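Local coordinates for IMC sub-compartment protein ISP3 (Toxoplasma gondii, PDB 4CHJ), which belongs to a family of inner membrane complex sub-compartment proteins critical for replication of the parasite by endodyogeny, and adopts a pleckstrin homology fold, at residues Ile64-Asn69 with Val138-Asp143; Met71-Asn76 with Arg80-Asp85. All blocks are in the same frame, centred on the assembly; numbering follows the deposited sequence.

Interaction 1: Ile64-Asn69 with Val138-Asp143; sequences IDRPKN and VSFLDD
I64, at the end of strand 57-65, meets F140 of helix 131-149 with two methyl groups, and this is the tight part of the contact. CG2 of I64 sits 3.5 Å from CZ of F140, while CD1 of I64 lies over one face of the ring, 4.0 Å from the F140 centroid and 27° off the ring normal: a CH-pi contact. Two torsions bring the partners together. The F140 ring leaves the helix with CG anti to the backbone N (chi1 163°), and the extended chi2 of I64 carries CD1 out to the ring. Helix 32-44 adds W38 against I64 and F35 against F140.

The side held by R66 is looser. Its NE reaches the ring edge, near the plane, at 4.2 Å from F140 CE1. The guanidinium then runs on toward D143, where R66 NH2 stops 4.5 Å from D143 OD2, too far for a salt bridge; R66 NH2 also has a long, weak ion pair with E144 OE2. No hydrogen bond crosses between 64-69 and 138-143. The C-terminal helix of this PH fold therefore meets the strand end through apolar contact, and the partly exposed charges beside it probably add only a diffuse attraction.

Interaction 2: Met71-Asn76 with Arg80-Asp85; sequences MNLTFN and RPIQLD
M71 and I82 face each other as an antiparallel hydrogen-bonded pair, and their side chains mesh on the face that carries M71, L73, R80 and I82. M71 starts from the tight position between its own N and carbonyl carbon (chi1 77°), then runs extended, so that CG passes 3.9 Å from I82 CB and CE comes to rest 3.7 Å from I82 CD1. That same CD1 is the bump of segment 80-85: it sits in the corner between the M71 methyl and L73 CD2, 3.8 Å away, which it touches about at right angles to each other. The hollow it fills is thus made by two residues of segment 71-76, and F126 of strand 123-127 touches both L73 and I82.

Strands 70-75 and 78-83 form a beta hairpin at the edge of the seven-stranded antiparallel sheet of the PH fold; the N-to-C directions of 71-75 and 80-83 are 164° apart, close to antiparallel. M71 N gives a bond to I82 O (2.8 Å), nearly straight on to the carbonyl, and M71 O takes one back from I82 N. L73 N donates to R80 O with the donor tilted 33° from the carbonyl plane, and L73 CB also lies close to that oxygen.

N72 and P81, a non-hydrogen-bonded pair, mark the other face. The N72 amide leans across the proline ring, its OD1 3.7 Å from P81 CB. Further along, L84 brings CD2 to 4.1 Å from M71 CB, while its side chain also touches F140 and E144 of the C-terminal helix.

Overall arrangement
Interaction 2 is built within the sheet, between neighbouring strands of one hairpin, whereas interaction 1 joins the end of strand 57-65 to helix 131-149. The hairpin depends on backbone hydrogen bonds, with buried M71, L73 and I82 on one face, exposed R80 at its rim, and N72 and P81 on the other; interaction 1 has none across it and passes from a buried aromatic contact to partly exposed charges. Their centres lie 12 Å apart, and they meet at L84 and N69: F140 CZ packs 3.9 Å from L84 CD1, N69 O probably accepts from L84 N, and N69 ND2 probably donates to D85 OD1. Along the chain, 71-85 is nested inside the loop closed by interaction 1.

Interaction 1: Ile64-Asn69 with Val138-Asp143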
ATOM      1  N   ILE A  64       0.560 -10.616   3.619  1.00 57.30           N
ATOM      2  CA  ILE A  64      -0.119  -9.983   4.731  1.00 57.50           C
ATOM      3  C   ILE A  64      -0.496 -11.050   5.751  1.00 64.39           C
ATOM      4  O   ILE A  64      -1.140 -12.045   5.410  1.00 75.66           O
ATOM      5  CB  ILE A  64      -1.373  -9.197   4.262  1.00 60.35           C
ATOM      6  CG1 ILE A  64      -1.011  -8.266   3.088  1.00 61.58           C
ATOM      7  CG2 ILE A  64      -1.954  -8.391   5.417  1.00 64.06           C
ATOM      8  CD1 ILE A  64      -2.134  -7.351   2.617  1.00 59.84           C
ATOM      9  N   ASP A  65      -0.093 -10.847   7.000  1.00 66.30           N
ATOM     10  CA  ASP A  65      -0.611 -11.657   8.088  1.00 67.89           C
ATOM     11  C   ASP A  65      -1.428 -10.748   8.994  1.00 71.36           C
ATOM     12  O   ASP A  65      -0.876  -9.999   9.796  1.00 72.59           O
ATOM     13  CB  ASP A  65       0.539 -12.291   8.869  1.00 72.59           C
ATOM     14  CG  ASP A  65       0.057 -13.220   9.963  1.00 83.11           C
ATOM     15  OD1 ASP A  65      -0.744 -12.777  10.810  1.00 77.20           O
ATOM     16  OD2 ASP A  65       0.483 -14.393   9.979  1.00 86.34           O
ATOM     17  N   ARG A  66      -2.741 -10.834   8.833  1.00 74.25           N
ATOM     18  CA  ARG A  66      -3.659 -10.061   9.634  1.00 78.78           C
ATOM     19  C   ARG A  66      -3.588 -10.433  11.106  1.00 80.33           C
ATOM     20  O   ARG A  66      -3.623  -9.545  11.956  1.00 71.13           O
ATOM     21  CB  ARG A  66      -5.086 -10.200   9.104  1.00 83.71           C
ATOM     22  CG  ARG A  66      -5.387  -9.281   7.932  1.00 89.19           C
ATOM     23  CD  ARG A  66      -6.882  -9.108   7.730  1.00 95.34           C
ATOM     24  NE  ARG A  66      -7.304  -7.726   7.939  1.00107.91           N
ATOM     25  CZ  ARG A  66      -8.489  -7.246   7.576  1.00103.72           C
ATOM     26  NH1 ARG A  66      -9.372  -8.035   6.984  1.00 97.98           N
ATOM     27  NH2 ARG A  66      -8.790  -5.976   7.804  1.00111.98           N
ATOM     28  N   PRO A  67      -3.479 -11.718  11.441  1.00 77.03           N
ATOM     29  CA  PRO A  67      -3.460 -12.005  12.887  1.00 80.69           C
ATOM     30  C   PRO A  67      -2.243 -11.405  13.574  1.00 78.27           C
ATOM     31  O   PRO A  67      -2.353 -10.909  14.693  1.00 78.94           O
ATOM     32  CB  PRO A  67      -3.394 -13.536  12.961  1.00 82.83           C
ATOM     33  CG  PRO A  67      -4.039 -14.007  11.717  1.00 83.14           C
ATOM     34  CD  PRO A  67      -3.430 -13.085  10.719  1.00 83.93           C
ATOM     35  N   LYS A  68      -1.093 -11.466  12.914  1.00 76.13           N
ATOM     36  CA  LYS A  68       0.154 -11.014  13.515  1.00 81.13           C
ATOM     37  C   LYS A  68       0.384  -9.509  13.370  1.00 73.96           C
ATOM     38  O   LYS A  68       1.417  -8.998  13.781  1.00 65.31           O
ATOM     39  CB  LYS A  68       1.329 -11.782  12.912  1.00 84.80           C
ATOM     40  CG  LYS A  68       1.229 -13.288  13.058  1.00 88.07           C
ATOM     41  CD  LYS A  68       2.194 -13.799  14.110  1.00 93.17           C
ATOM     42  CE  LYS A  68       3.163 -14.815  13.532  1.00100.68           C
ATOM     43  NZ  LYS A  68       4.337 -15.051  14.420  1.00111.15           N
ATOM     44  N   ASN A  69      -0.571  -8.816  12.761  1.00 71.09           N
ATOM     45  CA  ASN A  69      -0.427  -7.401  12.438  1.00 73.87           C
ATOM     46  C   ASN A  69       0.928  -7.044  11.817  1.00 71.62           C
ATOM     47  O   ASN A  69       1.551  -6.028  12.171  1.00 70.45           O
ATOM     48  CB  ASN A  69      -0.727  -6.533  13.672  1.00 85.95           C
ATOM     49  CG  ASN A  69      -1.815  -5.486  13.405  1.00 98.14           C
ATOM     50  OD1 ASN A  69      -2.853  -5.777  12.780  1.00 89.18           O
ATOM     51  ND2 ASN A  69      -1.587  -4.262  13.888  1.00 92.79           N
ATOM     52  N   VAL A 138      -5.281   0.363  -0.816  1.00 36.59           N
ATOM     53  CA  VAL A 138      -5.713   1.607  -0.189  1.00 44.49           C
ATOM     54  C   VAL A 138      -6.787   1.356   0.916  1.00 47.74           C
ATOM     55  O   VAL A 138      -6.697   1.893   2.039  1.00 51.45           O
ATOM     56  CB  VAL A 138      -6.211   2.641  -1.245  1.00 48.17           C
ATOM     57  CG1 VAL A 138      -6.837   3.856  -0.568  1.00 49.26           C
ATOM     58  CG2 VAL A 138      -5.062   3.120  -2.124  1.00 51.99           C
ATOM     59  N   SER A 139      -7.761   0.506   0.619  1.00 52.69           N
ATOM     60  CA  SER A 139      -8.840   0.221   1.570  1.00 53.10           C
ATOM     61  C   SER A 139      -8.327  -0.594   2.727  1.00 45.82           C
ATOM     62  O   SER A 139      -8.717  -0.370   3.864  1.00 52.66           O
ATOM     63  CB  SER A 139      -9.977  -0.511   0.880  1.00 54.04           C
ATOM     64  OG  SER A 139     -10.703   0.400   0.082  1.00 66.96           O
ATOM     65  N   PHE A 140      -7.427  -1.526   2.445  1.00 42.73           N
ATOM     66  CA  PHE A 140      -6.833  -2.321   3.503  1.00 45.44           C
ATOM     67  C   PHE A 140      -6.047  -1.420   4.449  1.00 51.09           C
ATOM     68  O   PHE A 140      -6.146  -1.546   5.665  1.00 63.01           O
ATOM     69  CB  PHE A 140      -5.921  -3.389   2.899  1.00 44.47           C
ATOM     70  CG  PHE A 140      -4.969  -3.999   3.879  1.00 50.34           C
ATOM     71  CD1 PHE A 140      -5.435  -4.721   4.957  1.00 49.24           C
ATOM     72  CD2 PHE A 140      -3.605  -3.842   3.724  1.00 58.86           C
ATOM     73  CE1 PHE A 140      -4.561  -5.282   5.863  1.00 55.79           C
ATOM     74  CE2 PHE A 140      -2.723  -4.401   4.626  1.00 60.13           C
ATOM     75  CZ  PHE A 140      -3.202  -5.122   5.697  1.00 60.55           C
ATOM     76  N   LEU A 141      -5.288  -0.493   3.879  1.00 56.43           N
ATOM     77  CA  LEU A 141      -4.497   0.445   4.662  1.00 52.22           C
ATOM     78  C   LEU A 141      -5.400   1.333   5.496  1.00 48.49           C
ATOM     79  O   LEU A 141      -5.091   1.650   6.637  1.00 56.99           O
ATOM     80  CB  LEU A 141      -3.607   1.296   3.757  1.00 48.94           C
ATOM     81  CG  LEU A 141      -2.386   0.602   3.158  1.00 50.23           C
ATOM     82  CD1 LEU A 141      -1.480   1.610   2.474  1.00 50.52           C
ATOM     83  CD2 LEU A 141      -1.629  -0.165   4.227  1.00 47.32           C
ATOM     84  N   ASP A 142      -6.518   1.739   4.913  1.00 48.92           N
ATOM     85  CA  ASP A 142      -7.447   2.620   5.592  1.00 56.57           C
ATOM     86  C   ASP A 142      -7.998   1.964   6.847  1.00 59.95           C
ATOM     87  O   ASP A 142      -8.119   2.607   7.883  1.00 59.15           O
ATOM     88  CB  ASP A 142      -8.600   2.979   4.661  1.00 67.08           C
ATOM     89  CG  ASP A 142      -8.778   4.466   4.507  1.00 81.64           C
ATOM     90  OD1 ASP A 142      -9.079   5.136   5.516  1.00 86.95           O
ATOM     91  OD2 ASP A 142      -8.621   4.968   3.376  1.00 85.15           O
ATOM     92  N   ASP A 143      -8.324   0.681   6.754  1.00 53.86           N
ATOM     93  CA  ASP A 143      -8.842  -0.047   7.901  1.00 54.50           C
ATOM     94  C   ASP A 143      -7.818  -0.131   9.022  1.00 54.59           C
ATOM     95  O   ASP A 143      -8.153   0.035  10.189  1.00 59.09           O
ATOM     96  CB  ASP A 143      -9.273  -1.453   7.491  1.00 54.47           C
ATOM     97  CG  ASP A 143     -10.436  -1.444   6.533  1.00 57.55           C
ATOM     98  OD1 ASP A 143     -11.216  -0.474   6.554  1.00 69.82           O
ATOM     99  OD2 ASP A 143     -10.573  -2.408   5.756  1.00 70.78           O
TER

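Interaction 2: Met71-Asn76 with Arg80-Asp85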
ATOM      1  N   MET A  71       2.975  -7.092   7.704  1.00 63.99           N
ATOM      2  CA  MET A  71       3.020  -7.444   6.304  1.00 54.58           C
ATOM      3  C   MET A  71       4.469  -7.501   5.900  1.00 60.85           C
ATOM      4  O   MET A  71       5.247  -6.629   6.240  1.00 58.41           O
ATOM      5  CB  MET A  71       2.196  -6.501   5.436  1.00 60.11           C
ATOM      6  CG  MET A  71       2.804  -5.154   5.140  1.00 57.13           C
ATOM      7  SD  MET A  71       1.618  -4.171   4.216  1.00 58.58           S
ATOM      8  CE  MET A  71       2.333  -2.545   4.353  1.00 59.15           C
ATOM      9  N   ASN A  72       4.833  -8.557   5.196  1.00 67.13           N
ATOM     10  CA  ASN A  72       6.223  -8.822   4.919  1.00 66.09           C
ATOM     11  C   ASN A  72       6.560  -8.638   3.472  1.00 65.87           C
ATOM     12  O   ASN A  72       5.904  -9.185   2.603  1.00 64.60           O
ATOM     13  CB  ASN A  72       6.572 -10.243   5.322  1.00 73.12           C
ATOM     14  CG  ASN A  72       7.176 -10.317   6.695  1.00 79.72           C
ATOM     15  OD1 ASN A  72       6.530  -9.989   7.685  1.00 73.37           O
ATOM     16  ND2 ASN A  72       8.428 -10.743   6.763  1.00 85.39           N
ATOM     17  N   LEU A  73       7.611  -7.879   3.221  1.00 67.39           N
ATOM     18  CA  LEU A  73       8.105  -7.719   1.880  1.00 71.92           C
ATOM     19  C   LEU A  73       9.223  -8.713   1.729  1.00 74.72           C
ATOM     20  O   LEU A  73      10.155  -8.735   2.524  1.00 68.60           O
ATOM     21  CB  LEU A  73       8.653  -6.315   1.676  1.00 74.65           C
ATOM     22  CG  LEU A  73       7.662  -5.295   1.140  1.00 74.96           C
ATOM     23  CD1 LEU A  73       7.106  -5.769  -0.189  1.00 72.87           C
ATOM     24  CD2 LEU A  73       6.547  -5.107   2.149  1.00 84.12           C
ATOM     25  N   THR A  74       9.127  -9.546   0.709  1.00 74.54           N
ATOM     26  CA  THR A  74      10.206 -10.464   0.413  1.00 72.73           C
ATOM     27  C   THR A  74      10.834 -10.095  -0.898  1.00 77.49           C
ATOM     28  O   THR A  74      10.152  -9.997  -1.921  1.00 63.61           O
ATOM     29  CB  THR A  74       9.726 -11.914   0.357  1.00 75.41           C
ATOM     30  OG1 THR A  74       9.222 -12.288   1.646  1.00 83.48           O
ATOM     31  CG2 THR A  74      10.878 -12.839  -0.027  1.00 77.51           C
ATOM     32  N   PHE A  75      12.123  -9.779  -0.825  1.00 82.83           N
ATOM     33  CA  PHE A  75      12.966  -9.554  -1.983  1.00 86.61           C
ATOM     34  C   PHE A  75      14.289 -10.300  -1.792  1.00 99.58           C
ATOM     35  O   PHE A  75      15.002 -10.068  -0.822  1.00 97.76           O
ATOM     36  CB  PHE A  75      13.195  -8.053  -2.145  1.00 85.89           C
ATOM     37  CG  PHE A  75      14.388  -7.704  -2.972  1.00 95.34           C
ATOM     38  CD1 PHE A  75      14.605  -8.319  -4.187  1.00104.47           C
ATOM     39  CD2 PHE A  75      15.297  -6.764  -2.530  1.00103.64           C
ATOM     40  CE1 PHE A  75      15.707  -7.999  -4.950  1.00112.96           C
ATOM     41  CE2 PHE A  75      16.402  -6.440  -3.286  1.00102.98           C
ATOM     42  CZ  PHE A  75      16.609  -7.058  -4.498  1.00108.13           C
ATOM     43  N   ASN A  76      14.619 -11.193  -2.712  1.00105.09           N
ATOM     44  CA  ASN A  76      15.891 -11.901  -2.647  1.00107.18           C
ATOM     45  C   ASN A  76      16.105 -12.574  -1.303  1.00110.48           C
ATOM     46  O   ASN A  76      17.203 -12.556  -0.761  1.00103.03           O
ATOM     47  CB  ASN A  76      17.068 -10.986  -2.958  1.00108.01           C
ATOM     48  CG  ASN A  76      18.371 -11.751  -3.096  1.00112.32           C
ATOM     49  OD1 ASN A  76      18.398 -12.975  -2.977  1.00102.62           O
ATOM     50  ND2 ASN A  76      19.457 -11.034  -3.353  1.00117.28           N
ATOM     51  N   ARG A  80      11.718  -7.225   4.468  1.00 69.93           N
ATOM     52  CA  ARG A  80      11.362  -6.046   5.234  1.00 72.54           C
ATOM     53  C   ARG A  80       9.935  -6.224   5.797  1.00 71.01           C
ATOM     54  O   ARG A  80       8.970  -6.295   5.050  1.00 66.38           O
ATOM     55  CB  ARG A  80      11.505  -4.761   4.394  1.00 82.19           C
ATOM     56  CG  ARG A  80      11.181  -3.463   5.164  1.00 96.32           C
ATOM     57  CD  ARG A  80      11.960  -2.222   4.670  1.00 99.66           C
ATOM     58  NE  ARG A  80      11.181  -1.398   3.721  1.00106.06           N
ATOM     59  CZ  ARG A  80      11.691  -0.721   2.679  1.00104.40           C
ATOM     60  NH1 ARG A  80      12.997  -0.720   2.432  1.00 98.81           N
ATOM     61  NH2 ARG A  80      10.885  -0.041   1.869  1.00 96.80           N
ATOM     62  N   PRO A  81       9.820  -6.387   7.125  1.00 71.90           N
ATOM     63  CA  PRO A  81       8.531  -6.516   7.766  1.00 70.44           C
ATOM     64  C   PRO A  81       7.998  -5.180   8.213  1.00 66.23           C
ATOM     65  O   PRO A  81       8.727  -4.383   8.805  1.00 71.96           O
ATOM     66  CB  PRO A  81       8.827  -7.391   9.004  1.00 74.70           C
ATOM     67  CG  PRO A  81      10.298  -7.696   8.965  1.00 76.89           C
ATOM     68  CD  PRO A  81      10.908  -6.667   8.074  1.00 78.21           C
ATOM     69  N   ILE A  82       6.720  -4.967   7.975  1.00 57.94           N
ATOM     70  CA  ILE A  82       6.082  -3.737   8.312  1.00 51.92           C
ATOM     71  C   ILE A  82       4.983  -4.086   9.273  1.00 53.92           C
ATOM     72  O   ILE A  82       4.211  -4.990   9.026  1.00 55.86           O
ATOM     73  CB  ILE A  82       5.487  -3.053   7.062  1.00 54.63           C
ATOM     74  CG1 ILE A  82       6.515  -3.035   5.920  1.00 51.19           C
ATOM     75  CG2 ILE A  82       5.026  -1.640   7.395  1.00 60.06           C
ATOM     76  CD1 ILE A  82       6.035  -2.355   4.653  1.00 54.93           C
ATOM     77  N   GLN A  83       4.914  -3.344  10.366  1.00 59.18           N
ATOM     78  CA  GLN A  83       3.849  -3.512  11.332  1.00 66.19           C
ATOM     79  C   GLN A  83       2.632  -2.722  10.902  1.00 62.09           C
ATOM     80  O   GLN A  83       2.726  -1.546  10.589  1.00 55.04           O
ATOM     81  CB  GLN A  83       4.305  -3.047  12.709  1.00 72.52           C
ATOM     82  CG  GLN A  83       5.671  -3.568  13.107  1.00 82.54           C
ATOM     83  CD  GLN A  83       5.581  -4.766  14.018  1.00 86.40           C
ATOM     84  OE1 GLN A  83       5.017  -4.689  15.107  1.00 88.84           O
ATOM     85  NE2 GLN A  83       6.133  -5.885  13.577  1.00 91.13           N
ATOM     86  N   LEU A  84       1.485  -3.391  10.906  1.00 57.72           N
ATOM     87  CA  LEU A  84       0.214  -2.788  10.530  1.00 55.14           C
ATOM     88  C   LEU A  84      -0.113  -1.661  11.492  1.00 54.78           C
ATOM     89  O   LEU A  84      -0.698  -0.650  11.115  1.00 54.57           O
ATOM     90  CB  LEU A  84      -0.891  -3.839  10.507  1.00 56.70           C
ATOM     91  CG  LEU A  84      -0.631  -5.003   9.549  1.00 56.88           C
ATOM     92  CD1 LEU A  84      -1.886  -5.834   9.349  1.00 64.85           C
ATOM     93  CD2 LEU A  84      -0.097  -4.504   8.218  1.00 53.29           C
ATOM     94  N   ASP A  85       0.297  -1.852  12.736  1.00 50.54           N
ATOM     95  CA  ASP A  85       0.119  -0.862  13.782  1.00 53.28           C
ATOM     96  C   ASP A  85       0.891   0.388  13.400  1.00 56.53           C
ATOM     97  O   ASP A  85       0.464   1.505  13.665  1.00 60.05           O
ATOM     98  CB  ASP A  85       0.605  -1.403  15.132  1.00 56.02           C
ATOM     99  CG  ASP A  85       1.716  -2.432  14.992  1.00 68.72           C
ATOM    100  OD1 ASP A  85       1.443  -3.549  14.506  1.00 71.53           O
ATOM    101  OD2 ASP A  85       2.863  -2.123  15.373  1.00 61.97           O
TER